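Local structure of glycerol-3-phosphate dehydrogenase [NAD(+)] (Dunaliella salina, 6IUY) at residues A[138-143]-A[148-153]; A[152-157]-A[189-194]; A[467-472]-A[588-593]; A[496-501]-A[572-577]. The protein probably reduces dihydroxyacetone phosphate to glycerol 3-phosphate with NADH, and joins this dehydrogenase to a phosphatase-like domain so that glycerol can be made directly. All coordinates share one frame; numbering follows the deposited sequence.

Contact 1 (A[138-143]-A[148-153]); sequences MALPIA and IPAKNV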
# COMPACT_ATOMS: atom_id res chain seq x y z
N MET A 138 25.35 42.72 5.98
CA MET A 138 26.07 42.47 7.23
C MET A 138 25.51 41.25 7.97
O MET A 138 26.25 40.54 8.68
CB MET A 138 26.00 43.70 8.14
CG MET A 138 26.31 45.01 7.43
SD MET A 138 28.06 45.17 7.05
CE MET A 138 28.71 45.02 8.71
N ALA A 139 24.21 41.03 7.82
CA ALA A 139 23.52 39.96 8.53
C ALA A 139 23.75 38.60 7.87
O ALA A 139 23.67 37.57 8.55
CB ALA A 139 22.03 40.24 8.62
N LEU A 140 24.04 38.59 6.57
CA LEU A 140 24.10 37.32 5.84
C LEU A 140 25.34 36.51 6.18
O LEU A 140 25.27 35.28 6.23
CB LEU A 140 24.02 37.55 4.32
CG LEU A 140 22.60 37.89 3.84
CD1 LEU A 140 22.52 38.03 2.32
CD2 LEU A 140 21.63 36.83 4.31
N PRO A 141 26.48 37.17 6.42
CA PRO A 141 27.64 36.37 6.84
C PRO A 141 27.41 35.78 8.23
O PRO A 141 27.77 34.64 8.49
CB PRO A 141 28.79 37.37 6.85
CG PRO A 141 28.35 38.48 5.92
CD PRO A 141 26.85 38.56 6.10
N ILE A 142 26.79 36.57 9.10
CA ILE A 142 26.45 36.07 10.42
C ILE A 142 25.45 34.92 10.30
O ILE A 142 25.57 33.92 11.01
CB ILE A 142 25.86 37.18 11.32
CG1 ILE A 142 26.84 38.34 11.46
CG2 ILE A 142 25.52 36.62 12.70
CD1 ILE A 142 26.25 39.54 12.14
N ALA A 143 24.47 35.05 9.40
CA ALA A 143 23.50 33.97 9.18
C ALA A 143 24.21 32.72 8.66
O ALA A 143 23.96 31.61 9.14
CB ALA A 143 22.42 34.41 8.21
N ILE A 148 22.11 29.65 9.60
CA ILE A 148 20.77 30.17 9.35
C ILE A 148 20.66 30.53 7.88
O ILE A 148 21.48 31.29 7.35
CB ILE A 148 20.44 31.38 10.24
CG1 ILE A 148 20.68 31.04 11.71
CG2 ILE A 148 19.00 31.81 10.03
CD1 ILE A 148 20.16 32.06 12.64
N PRO A 149 19.65 29.99 7.20
CA PRO A 149 19.48 30.25 5.77
C PRO A 149 19.04 31.68 5.51
O PRO A 149 18.40 32.30 6.37
CB PRO A 149 18.40 29.24 5.36
CG PRO A 149 17.61 29.01 6.62
CD PRO A 149 18.61 29.09 7.74
N ALA A 150 19.38 32.20 4.33
CA ALA A 150 19.00 33.55 3.95
C ALA A 150 17.47 33.66 3.95
O ALA A 150 16.91 34.74 4.15
CB ALA A 150 19.58 33.90 2.58
N LYS A 151 16.81 32.53 3.74
CA LYS A 151 15.37 32.46 3.76
C LYS A 151 14.82 32.92 5.10
O LYS A 151 13.67 33.36 5.22
CB LYS A 151 14.93 31.02 3.45
CG LYS A 151 13.45 30.75 3.61
CD LYS A 151 13.13 29.24 3.55
CE LYS A 151 13.40 28.64 2.17
NZ LYS A 151 12.73 27.31 2.03
N ASN A 152 15.65 32.81 6.13
CA ASN A 152 15.23 33.12 7.49
C ASN A 152 15.74 34.48 7.98
O ASN A 152 15.53 34.86 9.14
CB ASN A 152 15.68 32.02 8.44
CG ASN A 152 14.89 30.73 8.27
OD1 ASN A 152 14.28 30.49 7.22
ND2 ASN A 152 14.89 29.89 9.30
N VAL A 153 16.43 35.21 7.10
CA VAL A 153 16.96 36.51 7.45
C VAL A 153 16.04 37.60 6.93
O VAL A 153 15.90 37.76 5.72
CB VAL A 153 18.37 36.72 6.86
CG1 VAL A 153 18.92 38.07 7.30
CG2 VAL A 153 19.30 35.60 7.30
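Val153 turns CG1 anti to its own backbone N (chi1 -177°) and CG2 anti to its carbonyl carbon, and each methyl then meets a different part of helix 136-145. The contact is a helix-to-strand turn in the haloacid dehalogenase-like (HAD) domain, where the chain leaves the helix and runs into edge strand 153-154 of the parallel sheet. CG1 of Val153 lies 4.0 Å from CB of Ala139. CG2 of Val153 packs on CB of Ala143 at 3.5 Å, tighter than an ordinary carbon contact. The small alanines let the strand come close to the helix. Leu140 works at the outer border. Its CG sits beside the backbone N, and this brings CD2 of Leu140 to 4.0 Å from CB of Ala150 and as close to CG2 of Val153. Ala150 belongs to a short 3-10 turn, which the backbone bonds from Asn152 N to Pro149 O and from Val153 N to Ala150 O hold in shape. Ala143 and Ile148 also extend to Leu130 of strand 127-131, so the turn is backed by the sheet. Arg136 bonds the carbonyl O of Val153 through NH1. Where the helix gives way to the loop, Ile148 N donates to Ala143 O at 2.7 Å, with an angle of 148° at the hydrogen and the donor tilted 28° from the carbonyl plane.

Contact 2 (A[152-157]-A[189-194]); sequences NVFCNT and IERIRR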
# COMPACT_ATOMS: atom_id res chain seq x y z
N ASN A 152 15.65 32.81 6.13
CA ASN A 152 15.23 33.12 7.49
C ASN A 152 15.74 34.48 7.98
O ASN A 152 15.53 34.86 9.14
CB ASN A 152 15.68 32.02 8.44
CG ASN A 152 14.89 30.73 8.27
OD1 ASN A 152 14.28 30.49 7.22
ND2 ASN A 152 14.89 29.89 9.30
N VAL A 153 16.43 35.21 7.10
CA VAL A 153 16.96 36.51 7.45
C VAL A 153 16.04 37.60 6.93
O VAL A 153 15.90 37.76 5.72
CB VAL A 153 18.37 36.72 6.86
CG1 VAL A 153 18.92 38.07 7.30
CG2 VAL A 153 19.30 35.60 7.30
N PHE A 154 15.38 38.31 7.85
CA PHE A 154 14.55 39.46 7.49
C PHE A 154 15.32 40.76 7.71
O PHE A 154 15.53 41.20 8.84
CB PHE A 154 13.25 39.44 8.29
CG PHE A 154 12.30 38.36 7.85
CD1 PHE A 154 12.41 37.08 8.35
CD2 PHE A 154 11.32 38.62 6.91
CE1 PHE A 154 11.55 36.08 7.94
CE2 PHE A 154 10.45 37.63 6.50
CZ PHE A 154 10.57 36.35 7.01
N CYS A 155 15.74 41.39 6.61
CA CYS A 155 16.65 42.52 6.68
C CYS A 155 16.85 43.18 5.31
O CYS A 155 17.31 42.51 4.39
CB CYS A 155 18.00 42.07 7.24
SG CYS A 155 19.11 43.41 7.79
N ASN A 156 16.54 44.47 5.19
CA ASN A 156 16.72 45.20 3.92
C ASN A 156 18.16 45.37 3.51
O ASN A 156 19.05 45.51 4.35
CB ASN A 156 16.08 46.59 4.00
CG ASN A 156 14.58 46.54 3.98
OD1 ASN A 156 13.99 45.95 3.08
ND2 ASN A 156 13.95 47.13 5.00
N THR A 157 18.39 45.34 2.20
CA THR A 157 19.70 45.58 1.63
C THR A 157 19.98 47.08 1.55
O THR A 157 19.06 47.90 1.63
CB THR A 157 19.83 44.98 0.21
OG1 THR A 157 18.79 45.51 -0.62
CG2 THR A 157 19.69 43.47 0.24
N ILE A 189 7.51 39.37 11.86
CA ILE A 189 7.04 38.24 12.66
C ILE A 189 5.66 37.81 12.17
O ILE A 189 5.35 36.62 12.15
CB ILE A 189 7.00 38.57 14.16
CG1 ILE A 189 8.38 38.31 14.77
CG2 ILE A 189 5.99 37.71 14.89
CD1 ILE A 189 8.42 38.41 16.26
N GLU A 190 4.85 38.77 11.73
CA GLU A 190 3.53 38.47 11.17
C GLU A 190 3.59 37.65 9.88
O GLU A 190 2.71 36.84 9.61
CB GLU A 190 2.76 39.76 10.90
CG GLU A 190 1.92 40.25 12.07
CD GLU A 190 1.41 41.67 11.86
OE1 GLU A 190 1.81 42.31 10.87
OE2 GLU A 190 0.61 42.14 12.70
N ARG A 191 4.63 37.89 9.09
CA ARG A 191 4.81 37.18 7.83
C ARG A 191 5.26 35.75 8.10
O ARG A 191 4.81 34.81 7.43
CB ARG A 191 5.81 37.91 6.95
CG ARG A 191 5.36 39.29 6.55
CD ARG A 191 5.61 39.51 5.08
NE ARG A 191 6.98 39.91 4.82
CZ ARG A 191 7.71 39.45 3.81
NH1 ARG A 191 7.20 38.55 2.97
NH2 ARG A 191 8.96 39.88 3.64
N ILE A 192 6.16 35.61 9.07
CA ILE A 192 6.62 34.31 9.55
C ILE A 192 5.45 33.46 10.05
O ILE A 192 5.37 32.27 9.74
CB ILE A 192 7.67 34.47 10.68
CG1 ILE A 192 9.03 34.87 10.10
CG2 ILE A 192 7.80 33.21 11.50
CD1 ILE A 192 10.05 35.28 11.15
N ARG A 193 4.53 34.08 10.78
CA ARG A 193 3.41 33.36 11.37
C ARG A 193 2.45 32.86 10.29
O ARG A 193 1.81 31.82 10.46
CB ARG A 193 2.68 34.27 12.35
CG ARG A 193 1.74 33.55 13.29
CD ARG A 193 0.98 34.52 14.22
NE ARG A 193 1.85 35.04 15.28
CZ ARG A 193 2.24 34.32 16.33
NH1 ARG A 193 1.83 33.05 16.45
NH2 ARG A 193 3.03 34.85 17.25
N ARG A 194 2.37 33.58 9.17
CA ARG A 194 1.46 33.21 8.09
C ARG A 194 2.06 32.16 7.17
O ARG A 194 1.37 31.51 6.40
CB ARG A 194 1.09 34.41 7.23
CG ARG A 194 0.53 35.61 7.95
CD ARG A 194 0.51 36.79 6.97
NE ARG A 194 -0.29 36.50 5.79
CZ ARG A 194 -1.33 37.24 5.41
NH1 ARG A 194 -1.67 38.31 6.12
NH2 ARG A 194 -2.03 36.92 4.33
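Edge strand 153-154 of the parallel sheet in the HAD-like domain meets helix 184-195 here, and one aromatic side chain makes the whole contact. Phe154 points from the strand toward the helix. Its CG lies anti to the carbonyl carbon (chi1 -72°), and its ring reaches both Ile192 and Arg191. CE1 of Phe154 is 3.5 Å from CG1 of Ile192. The same CE1 of Phe154 is 3.6 Å from CD1 of Ile192, and CZ of Phe154 lies 3.8 Å from CG1 of Ile192. CG1 and CD1 of Ile192 thus approach the CE1-CZ side of the ring obliquely. Arg191 comes from the more exposed border. Its chain bends at chi2 and chi3 and brings NH2 to the ring edge, 3.9 Å from CE2 of Phe154. The ring and guanidinium planes are 88° apart, and CE2 of Phe154 lies over one face of the guanidinium. No hydrogen bond crosses between the segments. With an alanine in place of Phe154, CG1 and CD1 of Ile192 would probably face a gap and the Arg191 guanidinium would lose the ring edge beside it. The helix is fixed farther on by a salt bridge from Arg193 to Asp222. Phe154 joins Leu130 and Ser132 by backbone hydrogen bonds, and its ring and Ile192 both touch Phe129 of the neighbouring strand 127-131.

Contact 3 (A[467-472]-A[588-593]); sequences VAVGAG and TTINRI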
# COMPACT_ATOMS: atom_id res chain seq x y z
N VAL A 467 -3.32 -11.73 11.16
CA VAL A 467 -2.94 -12.32 9.86
C VAL A 467 -1.71 -13.21 10.00
O VAL A 467 -1.60 -14.22 9.32
CB VAL A 467 -2.65 -11.24 8.77
CG1 VAL A 467 -2.36 -11.89 7.44
CG2 VAL A 467 -3.81 -10.27 8.63
N ALA A 468 -0.78 -12.84 10.89
CA ALA A 468 0.44 -13.64 11.06
C ALA A 468 0.11 -15.00 11.69
O ALA A 468 0.80 -15.99 11.41
CB ALA A 468 1.48 -12.90 11.92
N VAL A 469 -0.92 -15.05 12.53
CA VAL A 469 -1.41 -16.34 13.04
C VAL A 469 -1.95 -17.16 11.88
O VAL A 469 -1.58 -18.33 11.71
CB VAL A 469 -2.50 -16.16 14.14
CG1 VAL A 469 -3.18 -17.51 14.48
CG2 VAL A 469 -1.86 -15.59 15.41
N GLY A 470 -2.79 -16.55 11.06
CA GLY A 470 -3.32 -17.23 9.89
C GLY A 470 -2.20 -17.72 8.99
O GLY A 470 -2.24 -18.84 8.52
N ALA A 471 -1.21 -16.87 8.75
CA ALA A 471 -0.08 -17.23 7.91
C ALA A 471 0.65 -18.45 8.44
O ALA A 471 1.08 -19.30 7.66
CB ALA A 471 0.90 -16.06 7.79
N GLY A 472 0.82 -18.52 9.76
CA GLY A 472 1.49 -19.65 10.38
C GLY A 472 0.64 -20.92 10.43
O GLY A 472 1.17 -22.01 10.44
N THR A 588 -12.54 -14.06 10.85
CA THR A 588 -13.49 -14.92 11.53
C THR A 588 -13.09 -16.39 11.46
O THR A 588 -13.21 -17.10 12.47
CB THR A 588 -14.90 -14.76 10.95
OG1 THR A 588 -15.41 -13.48 11.32
CG2 THR A 588 -15.83 -15.84 11.51
N THR A 589 -12.63 -16.86 10.31
CA THR A 589 -12.30 -18.29 10.27
C THR A 589 -11.00 -18.55 11.02
O THR A 589 -10.82 -19.64 11.57
CB THR A 589 -12.23 -18.87 8.83
OG1 THR A 589 -10.87 -19.09 8.44
CG2 THR A 589 -12.92 -17.99 7.83
N ILE A 590 -10.10 -17.57 11.11
CA ILE A 590 -8.92 -17.73 11.97
C ILE A 590 -9.30 -17.92 13.45
O ILE A 590 -8.69 -18.74 14.15
CB ILE A 590 -7.97 -16.52 11.86
CG1 ILE A 590 -7.30 -16.48 10.49
CG2 ILE A 590 -6.94 -16.56 12.98
CD1 ILE A 590 -6.44 -15.23 10.25
N ASN A 591 -10.29 -17.17 13.93
CA ASN A 591 -10.74 -17.27 15.32
C ASN A 591 -11.50 -18.57 15.57
O ASN A 591 -11.31 -19.23 16.59
CB ASN A 591 -11.62 -16.07 15.69
CG ASN A 591 -11.76 -15.89 17.21
OD1 ASN A 591 -12.76 -16.31 17.81
ND2 ASN A 591 -10.75 -15.27 17.83
N ARG A 592 -12.34 -18.93 14.62
CA ARG A 592 -13.05 -20.19 14.66
C ARG A 592 -12.10 -21.39 14.64
O ARG A 592 -12.40 -22.44 15.21
CB ARG A 592 -14.04 -20.25 13.50
CG ARG A 592 -15.17 -19.25 13.64
CD ARG A 592 -16.49 -20.00 13.72
NE ARG A 592 -17.00 -20.31 12.39
CZ ARG A 592 -17.91 -21.23 12.10
NH1 ARG A 592 -18.44 -21.99 13.05
NH2 ARG A 592 -18.29 -21.39 10.84
N ILE A 593 -10.94 -21.23 13.99
CA ILE A 593 -9.90 -22.28 13.95
C ILE A 593 -9.15 -22.37 15.27
O ILE A 593 -8.99 -23.45 15.84
CB ILE A 593 -8.89 -22.04 12.81
CG1 ILE A 593 -9.57 -22.27 11.46
CG2 ILE A 593 -7.65 -22.95 12.95
CD1 ILE A 593 -8.74 -21.88 10.31
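Ile590 provides the apolar contact between two helices, 454-477 and 585-594, and all the residues that touch are buried. Its two branches have separate partners. CD1 of Ile590 rests against the backbone of Gly470, 3.7 Å from CA and 4.0 Å from N. CG1 follows at 4.1 Å from the same CA of Gly470. With CG1 beside the backbone N (chi1 -69°) and chi2 extended at 174°, the longer branch reaches straight to the glycine. The other branch, CG2 of Ile590, meets CG1 of Val469 at 4.2 Å, a looser touch. Backbone approach is close: the CA atoms of Gly470 and Ile590 are 6.0 Å apart. Gly470 carries no side chain, and CD1 of Ile590 lies directly on its backbone. Polar bonds across the pair are absent, and each helix keeps its own backbone bonds. A serine in place of Ile590 would probably leave a gap over Gly470 CA and remove the methyl that CG1 of Val469 touches. Val469 also touches Ala533, and Ile590 touches Ile603. This close approach of two helices at a glycine belongs to the all-helical C-terminal domain of the NAD-dependent glycerol-3-phosphate dehydrogenases, where the side chain of Val469 is about 4 Å from that of Asn529, a residue that binds dihydroxyacetone phosphate.

Contact 4 (A[496-501]-A[572-577]); sequences RKFCKF and QEILHA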
# COMPACT_ATOMS: atom_id res chain seq x y z
N ARG A 496 -7.41 -3.21 6.04
CA ARG A 496 -7.91 -2.06 5.30
C ARG A 496 -9.39 -1.77 5.55
O ARG A 496 -9.77 -0.65 5.83
CB ARG A 496 -7.69 -2.29 3.81
CG ARG A 496 -7.65 -1.01 2.99
CD ARG A 496 -7.12 -1.27 1.60
NE ARG A 496 -7.38 -0.15 0.70
CZ ARG A 496 -8.22 -0.19 -0.33
NH1 ARG A 496 -8.90 -1.31 -0.59
NH2 ARG A 496 -8.38 0.88 -1.10
N LYS A 497 -10.21 -2.80 5.45
CA LYS A 497 -11.65 -2.68 5.63
C LYS A 497 -12.03 -2.33 7.07
O LYS A 497 -12.86 -1.46 7.33
CB LYS A 497 -12.32 -3.99 5.21
CG LYS A 497 -13.81 -3.93 5.06
CD LYS A 497 -14.38 -5.34 4.87
CE LYS A 497 -15.80 -5.27 4.32
NZ LYS A 497 -16.55 -6.56 4.41
N PHE A 498 -11.41 -3.02 8.02
CA PHE A 498 -11.66 -2.74 9.43
C PHE A 498 -11.24 -1.31 9.78
O PHE A 498 -11.92 -0.61 10.54
CB PHE A 498 -10.89 -3.75 10.29
CG PHE A 498 -11.30 -3.77 11.73
CD1 PHE A 498 -12.36 -4.54 12.13
CD2 PHE A 498 -10.59 -3.05 12.67
CE1 PHE A 498 -12.74 -4.56 13.44
CE2 PHE A 498 -10.96 -3.08 13.99
CZ PHE A 498 -12.03 -3.84 14.38
N CYS A 499 -10.13 -0.86 9.23
CA CYS A 499 -9.70 0.53 9.44
C CYS A 499 -10.75 1.51 8.96
O CYS A 499 -10.96 2.56 9.58
CB CYS A 499 -8.39 0.81 8.72
SG CYS A 499 -6.96 0.37 9.68
N LYS A 500 -11.40 1.18 7.86
CA LYS A 500 -12.42 2.05 7.32
C LYS A 500 -13.72 1.93 8.12
O LYS A 500 -14.41 2.92 8.33
CB LYS A 500 -12.62 1.75 5.83
CG LYS A 500 -11.34 2.03 5.00
CD LYS A 500 -11.58 1.88 3.50
CE LYS A 500 -10.29 2.03 2.71
NZ LYS A 500 -10.45 1.41 1.37
N PHE A 501 -14.03 0.74 8.63
CA PHE A 501 -15.22 0.58 9.47
C PHE A 501 -15.15 1.35 10.77
O PHE A 501 -16.18 1.65 11.37
CB PHE A 501 -15.49 -0.88 9.81
CG PHE A 501 -16.27 -1.62 8.77
CD1 PHE A 501 -16.21 -1.24 7.44
CD2 PHE A 501 -17.08 -2.68 9.13
CE1 PHE A 501 -16.93 -1.92 6.49
CE2 PHE A 501 -17.80 -3.37 8.17
CZ PHE A 501 -17.72 -2.99 6.86
N GLN A 572 -12.66 -10.38 17.41
CA GLN A 572 -13.85 -11.20 17.22
C GLN A 572 -14.97 -10.74 18.13
O GLN A 572 -16.14 -10.76 17.73
CB GLN A 572 -13.56 -12.68 17.46
CG GLN A 572 -14.57 -13.59 16.77
CD GLN A 572 -14.59 -13.37 15.27
OE1 GLN A 572 -13.57 -12.99 14.69
NE2 GLN A 572 -15.73 -13.59 14.64
N GLU A 573 -14.63 -10.34 19.35
CA GLU A 573 -15.60 -9.76 20.27
C GLU A 573 -16.31 -8.57 19.63
O GLU A 573 -17.53 -8.47 19.62
CB GLU A 573 -14.90 -9.35 21.56
CG GLU A 573 -15.82 -9.10 22.74
CD GLU A 573 -15.05 -8.72 23.99
OE1 GLU A 573 -15.52 -7.84 24.73
OE2 GLU A 573 -13.97 -9.30 24.22
N ILE A 574 -15.52 -7.67 19.05
CA ILE A 574 -16.10 -6.55 18.33
C ILE A 574 -16.92 -6.98 17.10
O ILE A 574 -17.98 -6.40 16.83
CB ILE A 574 -14.99 -5.55 17.90
CG1 ILE A 574 -14.26 -5.03 19.15
CG2 ILE A 574 -15.56 -4.40 17.08
CD1 ILE A 574 -12.96 -4.32 18.87
N LEU A 575 -16.46 -7.99 16.37
CA LEU A 575 -17.17 -8.45 15.17
C LEU A 575 -18.52 -9.05 15.56
O LEU A 575 -19.54 -8.80 14.91
CB LEU A 575 -16.35 -9.48 14.37
CG LEU A 575 -15.04 -9.00 13.73
CD1 LEU A 575 -14.48 -10.05 12.78
CD2 LEU A 575 -15.20 -7.67 13.01
N HIS A 576 -18.52 -9.84 16.62
CA HIS A 576 -19.74 -10.47 17.08
C HIS A 576 -20.73 -9.40 17.53
O HIS A 576 -21.89 -9.39 17.12
CB HIS A 576 -19.45 -11.44 18.22
CG HIS A 576 -20.67 -12.04 18.83
ND1 HIS A 576 -21.41 -13.03 18.21
CD2 HIS A 576 -21.28 -11.80 20.02
CE1 HIS A 576 -22.43 -13.36 18.99
NE2 HIS A 576 -22.38 -12.63 20.09
N ALA A 577 -20.23 -8.48 18.35
CA ALA A 577 -21.06 -7.41 18.89
C ALA A 577 -21.73 -6.58 17.79
O ALA A 577 -22.93 -6.30 17.87
CB ALA A 577 -20.23 -6.51 19.79
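Phe498 on helix 481-502 points its ring across to Leu575 and Ile574 on helix 564-577. This is helix-to-helix packing in the C-terminal helical domain of the dehydrogenase. Both partners come to the ring edge, near its plane. Leu575 is the closer of the two and touches through its CD2 methyl. CG2 of Ile574 stands farther off, 4.5 Å from CZ of Phe498. The backbones are well apart, with 9.8 Å between the CA atoms of Phe498 and Leu575, so the ring has to bridge the distance. Its torsion does this: CG lies anti to the backbone N (chi1 -167°), and the ring extends away from its own helix. No polar bond crosses between the segments, and all three residues that touch are buried. The contact is therefore purely apolar. The next shell sets these groups in place. Met459 and Leu463 of helix 454-477 also touch Phe498, while Ile574 lies on Met382 and Val384 of strand 382-385, and Leu575 on Phe584 and Thr588. At the far end of 496-501, Arg496 forms salt bridges with Asp508 and with Asp509 of the second subunit, so the same helix also reaches the subunit interface. Leu575 has CG beside its backbone N (chi1 -65°), which lets CD2 lean toward the ring although its CB starts out to one side. CD2 of Leu575 thereby ends at the ring edge, 4.0 Å from CE1 of Phe498.

Overall arrangement
The four contacts fall into two pairs, one in each half of the chain. Contacts 1 and 2 lie in the HAD-like domain with centres 11 Å apart, and share Asn152 and Val153. Contact 1 is the nearer to the metal, with the side chain of Ala139 about 11 Å from the magnesium ion and that of Phe154 about 14 Å. Contacts 3 and 4 lie in the dehydrogenase C-terminal domain, 15 Å apart between centres, and touch through Gln572 with Thr588 and Asn591. In contact 3 the side chain of Val469 is about 7 Å from bound dihydroxyacetone phosphate. In contact 4 that of Phe498 is about 11 Å from Lys464, which binds it. Between the pairs the centres are 50 to 59 Å apart.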